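Local coordinates for DegT/DnrJ/EryC1/StrS aminotransferase (Brucella abortus 2308, PDB 4QGR), which probably transfers amino groups with the help of pyridoxal 5'-phosphate, as a member of the DegT/DnrJ/EryC1/StrS aminotransferase family, at the interface of chains A and B. Residues are numbered along the deposited sequence; one frame, centred on the assembly and turned at random. Chains: chain A/B, DegT/DnrJ/EryC1/StrS aminotransferase.

The interface of chains A and B. Residues chain A 227-228, 234, 236-239; chain B 93, 97, 330, 332-333.
A largely polar patch of the two-fold homodimer interface of this DegT/DnrJ/EryC1/StrS aminotransferase joins loop residues A:His227 and A:Asn236 to B:Glu97, B:Gln330, B:Ala332 and B:Tyr333; with its symmetry twin the patch would help hold together the dimer, the usual form of these pyridoxal-phosphate enzymes. Its centre lies about 30 Å from A:Lys199, the predicted catalytic lysine, which suggests a role in assembly rather than directly in chemistry. B:Glu97, on helix 94-101, reaches across with CG anti to its backbone N (chi1 -177°) and an extended chain that brings the carboxylate tip to the edge of the imidazole. There A:His227 ND1 gives a nearly straight hydrogen bond of 2.6 Å to the syn lone pair of OE1 of B:Glu97. The acceptor lies almost exactly in the ring plane, and ring and carboxylate planes are 24° apart, nearly coplanar; the in-plane bond should help fix the rotation of the imidazole. The nearby carboxylate could raise the proton affinity of the imidazole, although protonation is not seen.

The other carboxylate oxygen, B:Glu97 OE2, meets a bridging water at 2.8 Å. This water also joins the phenol OH of B:Tyr333 and the backbone carbonyls of A:His227 and A:Arg238, the last with its O at 2.7 Å, tying four polar groups from both chains together. The same B:Tyr333 OH accepts a longer hydrogen bond from A:Asn236 ND2 at 3.2 Å. It sits near the amide plane of the asparagine, whereas the phenol ring is turned 75° from that plane.

The backbone of A:Asn236 is gripped at both its N and its O: N donates to the side-chain carbonyl OE1 of B:Gln330 at 2.8 Å, and O accepts from B:Ala332 N at 2.9 Å. The methyl of B:Ala332 covers one face of the B:Tyr333 ring, while CD1 of A:Ile239 touches CE1 of B:Tyr333 at 4.0 Å.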
loop_
_atom_site.group_PDB
_atom_site.type_symbol
_atom_site.label_atom_id
_atom_site.label_comp_id
_atom_site.label_asym_id
_atom_site.label_seq_id
_atom_site.Cartn_x
_atom_site.Cartn_y
_atom_site.Cartn_z
ATOM N N HIS A 227 -3.738 -10.815 -0.317
ATOM C CA HIS A 227 -5.140 -11.119 0.037
ATOM C C HIS A 227 -5.369 -12.437 0.768
ATOM O O HIS A 227 -6.427 -13.054 0.639
ATOM C CB HIS A 227 -6.018 -11.093 -1.227
ATOM C CG HIS A 227 -5.880 -9.836 -2.001
ATOM N ND1 HIS A 227 -6.417 -8.640 -1.572
ATOM C CD2 HIS A 227 -5.220 -9.562 -3.145
ATOM C CE1 HIS A 227 -6.101 -7.687 -2.423
ATOM N NE2 HIS A 227 -5.373 -8.222 -3.386
ATOM N N GLY A 228 -4.414 -12.863 1.583
ATOM C CA GLY A 228 -4.587 -14.059 2.392
ATOM C C GLY A 228 -4.669 -15.359 1.581
ATOM O O GLY A 228 -5.390 -16.284 1.975
ATOM N N TYR A 234 -6.786 -20.322 -5.989
ATOM C CA TYR A 234 -8.204 -19.986 -6.018
ATOM C C TYR A 234 -8.901 -19.859 -4.652
ATOM O O TYR A 234 -10.083 -19.506 -4.639
ATOM C CB TYR A 234 -8.942 -20.988 -6.941
ATOM C CG TYR A 234 -8.192 -21.207 -8.261
ATOM C CD1 TYR A 234 -8.014 -20.153 -9.172
ATOM C CD2 TYR A 234 -7.625 -22.440 -8.577
ATOM C CE1 TYR A 234 -7.313 -20.337 -10.364
ATOM C CE2 TYR A 234 -6.926 -22.633 -9.770
ATOM C CZ TYR A 234 -6.769 -21.578 -10.657
ATOM O OH TYR A 234 -6.068 -21.760 -11.836
ATOM N N ASN A 236 -8.599 -18.096 -0.851
ATOM C CA ASN A 236 -8.069 -17.329 0.267
ATOM C C ASN A 236 -8.498 -17.892 1.622
ATOM O O ASN A 236 -9.692 -18.110 1.882
ATOM C CB ASN A 236 -8.484 -15.873 0.121
ATOM C CG ASN A 236 -7.891 -15.231 -1.123
ATOM O OD1 ASN A 236 -6.862 -15.683 -1.645
ATOM N ND2 ASN A 236 -8.528 -14.177 -1.600
ATOM N N VAL A 237 -7.517 -18.113 2.488
ATOM C CA VAL A 237 -7.731 -18.753 3.793
ATOM C C VAL A 237 -7.791 -17.773 4.951
ATOM O O VAL A 237 -8.152 -18.140 6.069
ATOM C CB VAL A 237 -6.639 -19.798 4.133
ATOM C CG1 VAL A 237 -6.739 -20.980 3.189
ATOM C CG2 VAL A 237 -5.231 -19.212 4.076
ATOM N N ARG A 238 -7.392 -16.534 4.707
ATOM C CA ARG A 238 -7.440 -15.510 5.741
ATOM C C ARG A 238 -7.698 -14.151 5.104
ATOM O O ARG A 238 -7.571 -13.988 3.890
ATOM C CB ARG A 238 -6.132 -15.504 6.552
ATOM C CG ARG A 238 -4.866 -15.299 5.704
ATOM C CD ARG A 238 -3.576 -15.298 6.530
ATOM N NE ARG A 238 -3.322 -16.575 7.197
ATOM C CZ ARG A 238 -2.790 -17.668 6.661
ATOM N NH1 ARG A 238 -2.394 -17.715 5.402
ATOM N NH2 ARG A 238 -2.671 -18.763 7.409
ATOM N N ILE A 239 -8.070 -13.191 5.941
ATOM C CA ILE A 239 -8.178 -11.810 5.527
ATOM C C ILE A 239 -6.766 -11.308 5.305
ATOM O O ILE A 239 -5.870 -11.482 6.173
ATOM C CB ILE A 239 -8.854 -10.936 6.602
ATOM C CG1 ILE A 239 -10.288 -11.437 6.919
ATOM C CG2 ILE A 239 -8.811 -9.480 6.180
ATOM C CD1 ILE A 239 -11.185 -11.668 5.724
ATOM N N ALA B 93 -11.578 -10.850 -4.703
ATOM C CA ALA B 93 -11.607 -10.886 -3.243
ATOM C C ALA B 93 -11.639 -9.508 -2.555
ATOM O O ALA B 93 -12.342 -9.325 -1.558
ATOM C CB ALA B 93 -10.406 -11.700 -2.736
ATOM N N GLU B 97 -13.112 -8.394 1.017
ATOM C CA GLU B 97 -12.013 -8.415 1.997
ATOM C C GLU B 97 -11.949 -7.131 2.822
ATOM O O GLU B 97 -11.753 -7.167 4.059
ATOM C CB GLU B 97 -10.699 -8.624 1.274
ATOM C CG GLU B 97 -9.463 -8.748 2.170
ATOM C CD GLU B 97 -8.222 -8.911 1.310
ATOM O OE1 GLU B 97 -7.972 -8.020 0.439
ATOM O OE2 GLU B 97 -7.539 -9.968 1.434
ATOM N N GLN B 330 -15.210 -19.342 -0.521
ATOM C CA GLN B 330 -13.818 -19.337 -0.082
ATOM C C GLN B 330 -13.699 -19.353 1.430
ATOM O O GLN B 330 -14.505 -18.739 2.156
ATOM C CB GLN B 330 -13.020 -18.160 -0.699
ATOM C CG GLN B 330 -12.839 -18.310 -2.204
ATOM C CD GLN B 330 -11.866 -17.335 -2.824
ATOM O OE1 GLN B 330 -10.807 -17.057 -2.277
ATOM N NE2 GLN B 330 -12.218 -16.833 -4.001
ATOM N N ALA B 332 -11.913 -17.967 3.700
ATOM C CA ALA B 332 -11.853 -16.729 4.433
ATOM C C ALA B 332 -13.211 -16.048 4.618
ATOM O O ALA B 332 -13.346 -15.256 5.542
ATOM C CB ALA B 332 -10.895 -15.766 3.737
ATOM N N TYR B 333 -14.188 -16.319 3.739
ATOM C CA TYR B 333 -15.448 -15.567 3.738
ATOM C C TYR B 333 -16.686 -16.456 3.859
ATOM O O TYR B 333 -17.790 -15.942 3.922
ATOM C CB TYR B 333 -15.603 -14.695 2.481
ATOM C CG TYR B 333 -14.296 -14.167 1.949
ATOM C CD1 TYR B 333 -13.658 -13.084 2.546
ATOM C CD2 TYR B 333 -13.667 -14.805 0.887
ATOM C CE1 TYR B 333 -12.419 -12.627 2.067
ATOM C CE2 TYR B 333 -12.445 -14.360 0.395
ATOM C CZ TYR B 333 -11.820 -13.281 0.987
ATOM O OH TYR B 333 -10.584 -12.889 0.485
HETATM O O HOH W 1 -8.939 -12.292 2.223
#